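Local coordinates for protein VipE (PDB 4QN8) that is a Legionella pneumophila effector of unestablished biochemical activity, represented here by an all-helical N-terminal fragment of the longer protein, at residues A109-H114 and I149-Q154; A119-F123 and I138-K142; I62-V66 and S101-F107. All coordinates share one frame; numbering follows the deposited sequence.

Contact 1 (A109-H114 and I149-Q154); sequences AFEMAH and IIAFFQ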
ATOM      1  N   ALA A 109       4.566   2.779   2.633  1.00 15.05           N
ATOM      2  CA  ALA A 109       5.940   2.568   2.167  1.00 18.55           C
ATOM      3  C   ALA A 109       6.355   3.574   1.095  1.00 17.91           C
ATOM      4  O   ALA A 109       7.505   4.008   1.055  1.00 15.38           O
ATOM      5  CB  ALA A 109       6.119   1.151   1.651  1.00 19.26           C
ATOM      6  N   PHE A 110       5.430   3.930   0.218  1.00 15.31           N
ATOM      7  CA  PHE A 110       5.743   4.864  -0.854  1.00 14.08           C
ATOM      8  C   PHE A 110       5.965   6.243  -0.260  1.00 14.05           C
ATOM      9  O   PHE A 110       6.888   6.973  -0.652  1.00 14.91           O
ATOM     10  CB  PHE A 110       4.593   4.891  -1.852  1.00 14.61           C
ATOM     11  CG  PHE A 110       4.837   5.768  -3.037  1.00 14.00           C
ATOM     12  CD1 PHE A 110       5.513   5.280  -4.148  1.00 16.45           C
ATOM     13  CD2 PHE A 110       4.387   7.077  -3.046  1.00 13.34           C
ATOM     14  CE1 PHE A 110       5.729   6.087  -5.257  1.00 16.13           C
ATOM     15  CE2 PHE A 110       4.593   7.893  -4.156  1.00 17.06           C
ATOM     16  CZ  PHE A 110       5.267   7.395  -5.262  1.00 16.78           C
ATOM     17  N   GLU A 111       5.112   6.611   0.687  1.00 14.10           N
ATOM     18  CA  GLU A 111       5.293   7.890   1.351  1.00 14.90           C
ATOM     19  C   GLU A 111       6.589   7.901   2.146  1.00 15.65           C
ATOM     20  O   GLU A 111       7.270   8.934   2.201  1.00 18.80           O
ATOM     21  CB  GLU A 111       4.095   8.277   2.238  1.00 14.80           C
ATOM     22  CG  GLU A 111       4.130   9.770   2.607  1.00 16.70           C
ATOM     23  CD  GLU A 111       3.048  10.171   3.594  1.00 17.31           C
ATOM     24  OE1 GLU A 111       2.103   9.376   3.806  1.00 19.99           O
ATOM     25  OE2 GLU A 111       3.130  11.300   4.144  1.00 18.14           O
HETATM   26  N   MSE A 112       6.956   6.779   2.767  1.00 14.13           N
HETATM   27  CA  MSE A 112       8.210   6.760   3.510  0.52 19.78           C
HETATM   28  C   MSE A 112       9.417   6.805   2.582  1.00 18.73           C
HETATM   29  O   MSE A 112      10.491   7.307   2.963  1.00 21.61           O
HETATM   30  CB  MSE A 112       8.284   5.543   4.426  0.52 19.90           C
HETATM   31  CG  MSE A 112       7.218   5.572   5.498  0.52 14.47           C
HETATM   32 SE   MSE A 112       7.168   3.904   6.462  0.52 23.88          SE
HETATM   33  CE  MSE A 112       8.757   4.130   7.558  0.52 25.09           C
ATOM     34  N   ALA A 113       9.246   6.309   1.364  1.00 13.90           N
ATOM     35  CA  ALA A 113      10.363   6.281   0.424  1.00 15.39           C
ATOM     36  C   ALA A 113      10.705   7.681  -0.051  1.00 17.52           C
ATOM     37  O   ALA A 113      11.875   8.009  -0.278  1.00 20.30           O
ATOM     38  CB  ALA A 113      10.033   5.397  -0.755  1.00 16.88           C
ATOM     39  N   HIS A 114       9.684   8.513  -0.201  1.00 14.97           N
ATOM     40  CA  HIS A 114       9.885   9.786  -0.890  1.00 15.88           C
ATOM     41  C   HIS A 114       9.689  10.979   0.018  1.00 18.94           C
ATOM     42  O   HIS A 114      10.300  12.025  -0.183  1.00 18.10           O
ATOM     43  CB  HIS A 114       8.965   9.871  -2.115  1.00 15.81           C
ATOM     44  CG  HIS A 114       9.229   8.797  -3.123  1.00 16.38           C
ATOM     45  ND1 HIS A 114      10.420   8.692  -3.797  1.00 17.00           N
ATOM     46  CD2 HIS A 114       8.465   7.756  -3.548  1.00 15.29           C
ATOM     47  CE1 HIS A 114      10.387   7.636  -4.599  1.00 20.44           C
ATOM     48  NE2 HIS A 114       9.207   7.058  -4.462  1.00 15.65           N
ATOM     49  N   ILE A 149       9.693  -2.945   1.123  1.00 21.69           N
ATOM     50  CA  ILE A 149       8.804  -2.261   0.210  1.00 14.17           C
ATOM     51  C   ILE A 149       9.329  -0.836  -0.018  1.00 16.77           C
ATOM     52  O   ILE A 149       9.354  -0.348  -1.152  1.00 19.07           O
ATOM     53  CB  ILE A 149       7.369  -2.250   0.742  1.00 14.89           C
ATOM     54  CG1 ILE A 149       7.013  -3.660   1.219  1.00 25.17           C
ATOM     55  CG2 ILE A 149       6.407  -1.831  -0.352  1.00 19.89           C
ATOM     56  CD1 ILE A 149       5.612  -3.770   1.703  1.00 26.81           C
ATOM     57  N   ILE A 150       9.767  -0.175   1.057  1.00 19.13           N
ATOM     58  CA  ILE A 150      10.375   1.150   0.934  1.00 19.44           C
ATOM     59  C   ILE A 150      11.574   1.066  -0.009  1.00 22.57           C
ATOM     60  O   ILE A 150      11.748   1.915  -0.888  1.00 19.23           O
ATOM     61  CB  ILE A 150      10.840   1.701   2.311  1.00 20.60           C
ATOM     62  CG1 ILE A 150       9.630   1.930   3.233  1.00 14.86           C
ATOM     63  CG2 ILE A 150      11.645   2.977   2.150  1.00 24.12           C
ATOM     64  CD1 ILE A 150      10.016   2.097   4.712  1.00 16.99           C
ATOM     65  N   ALA A 151      12.385   0.022   0.151  1.00 16.64           N
ATOM     66  CA  ALA A 151      13.596  -0.125  -0.663  1.00 20.16           C
ATOM     67  C   ALA A 151      13.248  -0.301  -2.141  1.00 22.80           C
ATOM     68  O   ALA A 151      13.976   0.154  -3.032  1.00 22.53           O
ATOM     69  CB  ALA A 151      14.430  -1.298  -0.170  1.00 24.40           C
ATOM     70  N   PHE A 152      12.118  -0.951  -2.395  1.00 20.23           N
ATOM     71  CA  PHE A 152      11.658  -1.148  -3.762  1.00 21.73           C
ATOM     72  C   PHE A 152      11.319   0.178  -4.418  1.00 19.94           C
ATOM     73  O   PHE A 152      11.710   0.445  -5.554  1.00 20.81           O
ATOM     74  CB  PHE A 152      10.430  -2.067  -3.802  1.00 25.34           C
ATOM     75  CG  PHE A 152       9.748  -2.096  -5.144  1.00 21.72           C
ATOM     76  CD1 PHE A 152      10.225  -2.910  -6.155  1.00 26.55           C
ATOM     77  CD2 PHE A 152       8.644  -1.293  -5.398  1.00 25.06           C
ATOM     78  CE1 PHE A 152       9.614  -2.929  -7.405  1.00 26.94           C
ATOM     79  CE2 PHE A 152       8.031  -1.299  -6.645  1.00 26.84           C
ATOM     80  CZ  PHE A 152       8.512  -2.126  -7.648  1.00 21.79           C
ATOM     81  N   PHE A 153      10.571   1.014  -3.712  1.00 18.76           N
ATOM     82  CA  PHE A 153      10.181   2.302  -4.271  1.00 19.42           C
ATOM     83  C   PHE A 153      11.376   3.232  -4.447  1.00 22.24           C
ATOM     84  O   PHE A 153      11.388   4.088  -5.341  1.00 24.41           O
ATOM     85  CB  PHE A 153       9.094   2.939  -3.402  1.00 18.88           C
ATOM     86  CG  PHE A 153       7.753   2.270  -3.533  1.00 17.71           C
ATOM     87  CD1 PHE A 153       7.224   1.990  -4.787  1.00 19.49           C
ATOM     88  CD2 PHE A 153       7.028   1.906  -2.413  1.00 20.86           C
ATOM     89  CE1 PHE A 153       5.990   1.374  -4.918  1.00 19.63           C
ATOM     90  CE2 PHE A 153       5.793   1.276  -2.538  1.00 17.75           C
ATOM     91  CZ  PHE A 153       5.272   1.010  -3.790  1.00 17.49           C
ATOM     92  N   GLN A 154      12.403   3.065  -3.624  1.00 17.59           N
ATOM     93  CA  GLN A 154      13.558   3.946  -3.745  1.00 21.04           C
ATOM     94  C   GLN A 154      14.443   3.579  -4.925  1.00 26.71           C
ATOM     95  O   GLN A 154      15.112   4.435  -5.497  1.00 29.84           O
ATOM     96  CB  GLN A 154      14.343   4.012  -2.434  1.00 26.63           C
ATOM     97  CG  GLN A 154      13.565   4.717  -1.343  1.00 28.05           C
ATOM     98  CD  GLN A 154      14.394   4.961  -0.112  1.00 35.87           C
ATOM     99  OE1 GLN A 154      15.254   4.149   0.240  1.00 42.91           O
ATOM    100  NE2 GLN A 154      14.158   6.091   0.544  1.00 30.63           N
TER
HETATM  101  O   HOH W   1       8.863   4.963  -6.366  1.00 22.77           O
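F153 on the C-terminal helix shows how one aromatic side chain can bring two helices together: it enters a hole outlined by A109, F110, A113 and H114. The aromatic part of the contact is a T-shaped stack. F110 presents an edge, its CD1 lying over the centre of the F153 face, and the ring planes stand at 83° with centroids 5.2 Å apart. F110 CB adds a CH-pi contact over the F153 face, 4.2 Å from the ring centroid. F110 is held from its own helix too, because the H114 imidazole places CD2 over the centre of the phenyl ring.

Aliphatic packing fills in around the knob. The small side chains of A109 and A113 let the helix axes approach to 8.2 Å. A109 CB rests 3.6 Å from I149 CG2, while A113 CB meets F153 CB at 3.7 Å and also lies beside CG of Q154. I150 reaches along the same groove with CG1 near A109 and CG2 near A113; its CD1 meets the selenomethionine M112, which has two conformers and is therefore a less certain partner.

Polar links gather at the C-terminal end. Q154 NE2 gives a nearly straight hydrogen bond (174°) to A113 O at 3.1 Å, approaching a lone pair in the carbonyl plane and staying close to its own amide plane. One water, at the edge of the H114 ring and in its plane, lies 2.9 Å from H114 NE2 and donates to F153 O.

V66 and L67 of helix 58-69 also touch F153. With a signed crossing angle of -57°, the arrangement is a single knob-into-hole contact, made by F153, at an oblique crossing of two helices in an all-helical fold.

Contact 2 (A119-F123 and I138-K142); sequences AEEHF and IDNLK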
ATOM      1  N   ALA A 119       5.811  11.182   6.502  1.00 20.97           N
ATOM      2  CA  ALA A 119       5.229   9.852   6.705  1.00 19.51           C
ATOM      3  C   ALA A 119       5.372   9.375   8.146  1.00 16.35           C
ATOM      4  O   ALA A 119       4.591   8.528   8.625  1.00 18.30           O
ATOM      5  CB  ALA A 119       5.850   8.861   5.766  1.00 22.74           C
ATOM      6  N   GLU A 120       6.361   9.917   8.845  1.00 18.81           N
ATOM      7  CA  GLU A 120       6.603   9.528  10.231  1.00 21.01           C
ATOM      8  C   GLU A 120       5.382   9.740  11.132  1.00 28.94           C
ATOM      9  O   GLU A 120       5.196   9.018  12.118  1.00 24.51           O
ATOM     10  CB  GLU A 120       7.812  10.284  10.787  1.00 25.10           C
ATOM     11  CG  GLU A 120       8.267   9.802  12.134  1.00 34.06           C
ATOM     12  CD  GLU A 120       8.749   8.360  12.122  1.00 28.22           C
ATOM     13  OE1 GLU A 120       8.989   7.786  11.027  1.00 32.71           O
ATOM     14  OE2 GLU A 120       8.899   7.803  13.226  1.00 39.71           O
ATOM     15  N   GLU A 121       4.542  10.710  10.785  1.00 22.67           N
ATOM     16  CA  GLU A 121       3.369  11.025  11.597  1.00 22.88           C
ATOM     17  C   GLU A 121       2.343   9.879  11.664  1.00 19.59           C
ATOM     18  O   GLU A 121       1.521   9.831  12.581  1.00 23.85           O
ATOM     19  CB  GLU A 121       2.707  12.311  11.096  1.00 26.00           C
ATOM     20  CG  GLU A 121       3.634  13.529  11.089  1.00 38.47           C
ATOM     21  CD  GLU A 121       2.978  14.761  10.479  1.00 52.27           C
ATOM     22  OE1 GLU A 121       1.749  14.723  10.234  1.00 50.36           O
ATOM     23  OE2 GLU A 121       3.692  15.766  10.246  1.00 59.50           O
ATOM     24  N   HIS A 122       2.393   8.968  10.704  1.00 19.68           N
ATOM     25  CA  HIS A 122       1.427   7.863  10.653  1.00 21.60           C
ATOM     26  C   HIS A 122       1.620   6.893  11.812  1.00 21.04           C
ATOM     27  O   HIS A 122       0.683   6.184  12.200  1.00 21.38           O
ATOM     28  CB  HIS A 122       1.527   7.085   9.344  1.00 19.02           C
ATOM     29  CG  HIS A 122       1.093   7.853   8.140  1.00 19.58           C
ATOM     30  ND1 HIS A 122      -0.143   8.458   8.047  1.00 18.55           N
ATOM     31  CD2 HIS A 122       1.723   8.095   6.966  1.00 22.19           C
ATOM     32  CE1 HIS A 122      -0.247   9.050   6.865  1.00 18.40           C
ATOM     33  NE2 HIS A 122       0.865   8.834   6.194  1.00 16.88           N
ATOM     34  N   PHE A 123       2.830   6.859  12.368  1.00 19.99           N
ATOM     35  CA  PHE A 123       3.122   5.938  13.470  1.00 22.39           C
ATOM     36  C   PHE A 123       2.554   6.422  14.788  1.00 25.24           C
ATOM     37  O   PHE A 123       2.588   5.699  15.779  1.00 27.66           O
ATOM     38  CB  PHE A 123       4.627   5.678  13.571  1.00 21.72           C
ATOM     39  CG  PHE A 123       5.189   5.044  12.333  1.00 22.95           C
ATOM     40  CD1 PHE A 123       5.130   3.671  12.152  1.00 24.77           C
ATOM     41  CD2 PHE A 123       5.717   5.821  11.320  1.00 23.18           C
ATOM     42  CE1 PHE A 123       5.624   3.084  10.996  1.00 21.54           C
ATOM     43  CE2 PHE A 123       6.212   5.239  10.162  1.00 18.38           C
ATOM     44  CZ  PHE A 123       6.161   3.874   9.998  1.00 22.35           C
ATOM     45  N   ILE A 138       6.971  -1.138  16.932  1.00 20.63           N
ATOM     46  CA  ILE A 138       7.108  -0.095  15.913  1.00 17.45           C
ATOM     47  C   ILE A 138       8.432  -0.281  15.192  1.00 18.63           C
ATOM     48  O   ILE A 138       8.511  -0.130  13.978  1.00 17.24           O
ATOM     49  CB  ILE A 138       7.062   1.305  16.553  1.00 20.35           C
ATOM     50  CG1 ILE A 138       5.641   1.614  17.035  1.00 22.52           C
ATOM     51  CG2 ILE A 138       7.558   2.387  15.580  1.00 21.44           C
ATOM     52  CD1 ILE A 138       4.613   1.637  15.921  1.00 22.30           C
ATOM     53  N   ASP A 139       9.480  -0.608  15.948  1.00 21.73           N
ATOM     54  CA  ASP A 139      10.807  -0.840  15.365  1.00 24.11           C
ATOM     55  C   ASP A 139      10.788  -1.920  14.282  1.00 26.30           C
ATOM     56  O   ASP A 139      11.354  -1.732  13.208  1.00 26.81           O
ATOM     57  CB  ASP A 139      11.801  -1.246  16.445  1.00 25.15           C
ATOM     58  CG  ASP A 139      12.293  -0.065  17.276  1.00 39.08           C
ATOM     59  OD1 ASP A 139      11.691   1.026  17.194  1.00 41.44           O
ATOM     60  OD2 ASP A 139      13.287  -0.234  18.013  1.00 41.65           O
ATOM     61  N   ASN A 140      10.162  -3.058  14.578  1.00 22.70           N
ATOM     62  CA  ASN A 140      10.058  -4.135  13.590  1.00 22.92           C
ATOM     63  C   ASN A 140       9.143  -3.766  12.430  1.00 19.71           C
ATOM     64  O   ASN A 140       9.381  -4.181  11.286  1.00 20.56           O
ATOM     65  CB  ASN A 140       9.601  -5.451  14.235  1.00 22.44           C
ATOM     66  CG  ASN A 140      10.691  -6.106  15.057  1.00 29.56           C
ATOM     67  OD1 ASN A 140      11.866  -6.100  14.677  1.00 41.81           O
ATOM     68  ND2 ASN A 140      10.304  -6.683  16.188  1.00 32.02           N
ATOM     69  N   LEU A 141       8.081  -3.010  12.715  1.00 19.01           N
ATOM     70  CA  LEU A 141       7.188  -2.533  11.655  1.00 18.11           C
ATOM     71  C   LEU A 141       8.005  -1.757  10.628  1.00 18.20           C
ATOM     72  O   LEU A 141       7.861  -1.964   9.416  1.00 18.73           O
ATOM     73  CB  LEU A 141       6.055  -1.664  12.222  1.00 14.96           C
ATOM     74  CG  LEU A 141       5.108  -0.991  11.213  1.00 17.21           C
ATOM     75  CD1 LEU A 141       4.518  -2.050  10.276  1.00 14.87           C
ATOM     76  CD2 LEU A 141       3.987  -0.213  11.916  1.00 19.85           C
ATOM     77  N   LYS A 142       8.887  -0.883  11.106  1.00 19.20           N
ATOM     78  CA  LYS A 142       9.713  -0.088  10.205  1.00 17.62           C
ATOM     79  C   LYS A 142      10.845  -0.878   9.549  1.00 18.51           C
ATOM     80  O   LYS A 142      11.033  -0.814   8.323  1.00 18.75           O
ATOM     81  CB  LYS A 142      10.289   1.132  10.936  1.00 23.03           C
ATOM     82  CG  LYS A 142       9.245   2.166  11.324  1.00 25.33           C
ATOM     83  CD  LYS A 142       9.900   3.306  12.084  1.00 29.85           C
ATOM     84  CE  LYS A 142       8.890   4.386  12.443  1.00 29.06           C
ATOM     85  NZ  LYS A 142       9.543   5.454  13.262  1.00 32.19           N
TER
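K142 lies across the ring of F123 and, with the same side chain, reaches the carboxylate of E120, so that a single lysine serves both an apolar and a charged partner. The tight part is at the ring. K142 CE sits 3.5 Å from the centroid of F123 and only 5° off the ring normal, a CH-pi contact over the middle of the face. Its chain is extended beyond CG, which carries NZ onward above the same ring, 4.5 Å from the centroid and 18° off the normal, in cation-pi geometry. At the ring's edge, near its plane, L141 CD2 approaches F123 CE1 at 3.8 Å, and I138 CD1 stands farther away, 4.3 Å from F123 CD1. V128 of helix 126-131 also touches F123, I138 and L141.

The other side is more open. E120 and K142 are both partly exposed, and their side chains meet roughly at a right angle. E120 turns at chi2 (63°) to bring its carboxylate to the ammonium group, where OE2 and NZ form a salt bridge. The modelled OE2 to NZ separation of 2.4 Å is very short for such a pair, so the length is doubtful and only the pairing of opposite charges should be read from it.

The chemistry suggests a division of labour along one lysine: the carbons CG and CE lie against an aromatic face, while the ammonium group, favoured by the pi cloud beneath it and by the nearby carboxylate, probably keeps its positive charge near the solvent boundary.

Contact 3 (I62-V66 and S101-F107); sequences IKDFV and SSLEKAF. With BME (beta-mercaptoethanol), chain D.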
ATOM      1  N   ILE A  62       0.332  -4.963  -6.117  1.00 18.22           N
ATOM      2  CA  ILE A  62       0.053  -3.753  -5.345  1.00 18.12           C
ATOM      3  C   ILE A  62       1.154  -2.708  -5.560  1.00 15.59           C
ATOM      4  O   ILE A  62       0.874  -1.517  -5.743  1.00 18.13           O
ATOM      5  CB  ILE A  62      -0.105  -4.069  -3.833  1.00 22.07           C
ATOM      6  CG1 ILE A  62      -1.186  -5.140  -3.618  1.00 21.23           C
ATOM      7  CG2 ILE A  62      -0.410  -2.793  -3.053  1.00 21.53           C
ATOM      8  CD1 ILE A  62      -1.441  -5.499  -2.154  1.00 23.97           C
ATOM      9  N   LYS A  63       2.412  -3.153  -5.545  1.00 18.25           N
ATOM     10  CA  LYS A  63       3.541  -2.262  -5.783  1.00 17.23           C
ATOM     11  C   LYS A  63       3.387  -1.582  -7.132  1.00 20.64           C
ATOM     12  O   LYS A  63       3.603  -0.373  -7.264  1.00 19.45           O
ATOM     13  CB  LYS A  63       4.857  -3.058  -5.780  1.00 20.14           C
ATOM     14  CG  LYS A  63       5.438  -3.396  -4.408  1.00 25.12           C
ATOM     15  CD  LYS A  63       6.721  -4.196  -4.638  1.00 25.02           C
ATOM     16  CE  LYS A  63       7.413  -4.633  -3.377  1.00 30.99           C
ATOM     17  NZ  LYS A  63       8.534  -5.538  -3.767  1.00 28.71           N
ATOM     18  N   ASP A  64       3.012  -2.366  -8.138  1.00 18.91           N
ATOM     19  CA  ASP A  64       2.908  -1.840  -9.497  1.00 19.95           C
ATOM     20  C   ASP A  64       1.848  -0.740  -9.543  1.00 17.89           C
ATOM     21  O   ASP A  64       2.045   0.304 -10.178  1.00 19.57           O
ATOM     22  CB  ASP A  64       2.603  -2.976 -10.481  1.00 21.30           C
ATOM     23  CG  ASP A  64       2.730  -2.550 -11.936  1.00 25.28           C
ATOM     24  OD1 ASP A  64       3.864  -2.257 -12.384  1.00 26.01           O
ATOM     25  OD2 ASP A  64       1.697  -2.515 -12.634  1.00 21.89           O
ATOM     26  N   PHE A  65       0.734  -0.970  -8.852  1.00 19.10           N
ATOM     27  CA  PHE A  65      -0.360   0.014  -8.799  1.00 17.71           C
ATOM     28  C   PHE A  65       0.088   1.308  -8.133  1.00 18.04           C
ATOM     29  O   PHE A  65      -0.141   2.398  -8.662  1.00 19.27           O
ATOM     30  CB  PHE A  65      -1.551  -0.570  -8.042  1.00 17.58           C
ATOM     31  CG  PHE A  65      -2.722   0.367  -7.916  1.00 16.62           C
ATOM     32  CD1 PHE A  65      -3.680   0.437  -8.912  1.00 17.69           C
ATOM     33  CD2 PHE A  65      -2.882   1.143  -6.771  1.00 17.76           C
ATOM     34  CE1 PHE A  65      -4.788   1.286  -8.782  1.00 21.80           C
ATOM     35  CE2 PHE A  65      -3.965   1.999  -6.639  1.00 22.07           C
ATOM     36  CZ  PHE A  65      -4.921   2.068  -7.651  1.00 15.91           C
ATOM     37  N   VAL A  66       0.735   1.197  -6.978  1.00 17.83           N
ATOM     38  CA  VAL A  66       1.205   2.387  -6.279  1.00 15.91           C
ATOM     39  C   VAL A  66       2.294   3.084  -7.093  1.00 20.87           C
ATOM     40  O   VAL A  66       2.317   4.313  -7.190  1.00 21.11           O
ATOM     41  CB  VAL A  66       1.697   2.031  -4.869  1.00 18.62           C
ATOM     42  CG1 VAL A  66       2.320   3.254  -4.188  1.00 18.26           C
ATOM     43  CG2 VAL A  66       0.523   1.483  -4.054  1.00 17.00           C
ATOM     44  N   SER A 101      -0.007  -8.578   2.480  1.00 23.49           N
ATOM     45  CA  SER A 101       0.269  -7.665   1.374  1.00 21.70           C
ATOM     46  C   SER A 101      -0.968  -6.822   1.179  1.00 22.54           C
ATOM     47  O   SER A 101      -2.034  -7.353   0.869  1.00 22.36           O
ATOM     48  CB  SER A 101       0.576  -8.436   0.087  1.00 23.44           C
ATOM     49  OG  SER A 101       1.635  -9.368   0.286  1.00 28.54           O
ATOM     50  N   SER A 102      -0.841  -5.512   1.357  1.00 22.03           N
ATOM     51  CA  SER A 102      -2.004  -4.636   1.351  1.00 19.00           C
ATOM     52  C   SER A 102      -1.721  -3.272   0.755  1.00 14.13           C
ATOM     53  O   SER A 102      -0.580  -2.804   0.751  1.00 14.59           O
ATOM     54  CB  SER A 102      -2.516  -4.432   2.770  1.00 22.75           C
ATOM     55  OG  SER A 102      -1.623  -3.594   3.477  1.00 21.19           O
ATOM     56  N   LEU A 103      -2.779  -2.618   0.288  1.00 14.54           N
ATOM     57  CA  LEU A 103      -2.629  -1.299  -0.324  1.00 18.79           C
ATOM     58  C   LEU A 103      -2.185  -0.252   0.692  1.00 19.36           C
ATOM     59  O   LEU A 103      -1.392   0.647   0.370  1.00 21.67           O
ATOM     60  CB  LEU A 103      -3.938  -0.868  -0.982  1.00 22.38           C
ATOM     61  CG  LEU A 103      -3.851   0.422  -1.795  1.00 16.22           C
ATOM     62  CD1 LEU A 103      -2.874   0.293  -2.998  1.00 12.42           C
ATOM     63  CD2 LEU A 103      -5.233   0.808  -2.298  1.00 23.04           C
ATOM     64  N   GLU A 104      -2.696  -0.362   1.915  1.00 17.49           N
ATOM     65  CA  GLU A 104      -2.320   0.587   2.953  1.00 18.23           C
ATOM     66  C   GLU A 104      -0.839   0.465   3.307  1.00 17.70           C
ATOM     67  O   GLU A 104      -0.186   1.476   3.544  1.00 20.50           O
ATOM     68  CB  GLU A 104      -3.223   0.490   4.189  1.00 19.20           C
ATOM     69  CG  GLU A 104      -3.098  -0.806   4.993  1.00 18.11           C
ATOM     70  CD  GLU A 104      -4.119  -1.863   4.581  1.00 22.44           C
ATOM     71  OE1 GLU A 104      -4.634  -1.798   3.429  1.00 20.82           O
ATOM     72  OE2 GLU A 104      -4.400  -2.759   5.405  1.00 23.94           O
ATOM     73  N   LYS A 105      -0.309  -0.760   3.328  1.00 19.81           N
ATOM     74  CA  LYS A 105       1.122  -0.952   3.566  1.00 11.21           C
ATOM     75  C   LYS A 105       1.940  -0.343   2.423  1.00 17.12           C
ATOM     76  O   LYS A 105       2.963   0.327   2.649  1.00 17.48           O
ATOM     77  CB  LYS A 105       1.486  -2.433   3.748  1.00 13.43           C
ATOM     78  CG  LYS A 105       3.001  -2.647   3.794  1.00 18.72           C
ATOM     79  CD  LYS A 105       3.398  -3.919   4.531  1.00 20.88           C
ATOM     80  CE  LYS A 105       3.094  -5.159   3.713  1.00 17.54           C
ATOM     81  NZ  LYS A 105       3.424  -6.399   4.511  1.00 17.83           N
ATOM     82  N   ALA A 106       1.484  -0.541   1.194  1.00 15.78           N
ATOM     83  CA  ALA A 106       2.235  -0.012   0.059  1.00 13.33           C
ATOM     84  C   ALA A 106       2.209   1.512  -0.034  1.00 16.23           C
ATOM     85  O   ALA A 106       3.222   2.130  -0.355  1.00 15.43           O
ATOM     86  CB  ALA A 106       1.785  -0.632  -1.246  1.00 12.06           C
ATOM     87  N   PHE A 107       1.057   2.120   0.232  1.00 14.96           N
ATOM     88  CA  PHE A 107       0.967   3.576   0.237  1.00 18.96           C
ATOM     89  C   PHE A 107       1.866   4.164   1.323  1.00 15.64           C
ATOM     90  O   PHE A 107       2.565   5.162   1.086  1.00 15.08           O
ATOM     91  CB  PHE A 107      -0.480   4.020   0.450  1.00 16.45           C
ATOM     92  CG  PHE A 107      -1.152   4.500  -0.800  1.00 16.65           C
ATOM     93  CD1 PHE A 107      -1.446   3.623  -1.831  1.00 18.03           C
ATOM     94  CD2 PHE A 107      -1.491   5.830  -0.938  1.00 17.99           C
ATOM     95  CE1 PHE A 107      -2.058   4.067  -2.986  1.00 20.41           C
ATOM     96  CE2 PHE A 107      -2.109   6.285  -2.093  1.00 23.77           C
ATOM     97  CZ  PHE A 107      -2.384   5.395  -3.122  1.00 21.12           C
TER
HETATM   98  C1  BME D 201      -0.099 -11.695   1.703  1.00 40.45           C
HETATM   99  C2  BME D 201      -1.521 -11.400   1.260  1.00 38.91           C
HETATM  100  O1  BME D 201       0.746 -11.762   0.576  1.00 37.14           O
HETATM  101  S2  BME D 201      -2.667 -11.359   2.649  1.00 63.05           S
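I62 packs against the beginning of helix 103-114, opening a buried helix-helix crossing near the centre of this all-helical fragment. The short axes pass at -51° and 9.5 Å, and apolar side chains supply the contact between them. The two branches of I62 take separate tasks. CG2, anti to the backbone N, lies 3.6 Å from A106 CB and also beside L103. CG1, on the other branch, extends CD1 to the peptide that joins S101 to S102, where it lies 3.6 Å from S102 N.

That peptide leads directly into a capped helix start. S102 occupies the N-cap position, and its OG accepts a hydrogen bond from K105 N at 3.1 Å. Just before it, S101 OG pairs with O1 of a beta-mercaptoethanol molecule, probably brought in with the crystallisation liquor; either hydroxyl could be the donor. I62 thus covers the approach to a helix N terminus whose first turn is capped by S102.

One turn farther along, F65 lends its CD2 to L103, 3.9 Å from CD1, with the two side chains meeting at a slant. F38 packs edge-to-face with the F65 ring, and M85 of helix 75-88 touches L103.

V66 completes the first segment and meets L103, A106 and F107 within little more than one turn of the partner helix. Its CG1 is anti to the backbone N (chi1 174°), which places CG2 on the side of the opposing helix. The single methyl carbon V66 CG2 meets three side chains: L103 CD1 at 3.8 Å, A106 CB at 3.7 Å and F107 CD1 at 3.7 Å.

How the contacts relate
From the N terminus, the chain passes helices 6-20 and 26-32 before helix 58-69, runs through helix 75-88, and closes a loop at contact 3 when helix 103-114 begins. The later half of that same helix opens contact 1. Before contact 1 can close, residues 119-123 meet residues 138-142 in contact 2, a smaller loop lying wholly within the larger one; helix 135-154 then runs on to close contact 1 near the C terminus. No loops cross. Helix 103-114 is shared by contacts 3 and 1, helix 135-154 by contacts 2 and 1. F153 packs on A106, while E111 and H122 make a probable hydrogen bond between contacts 1 and 2.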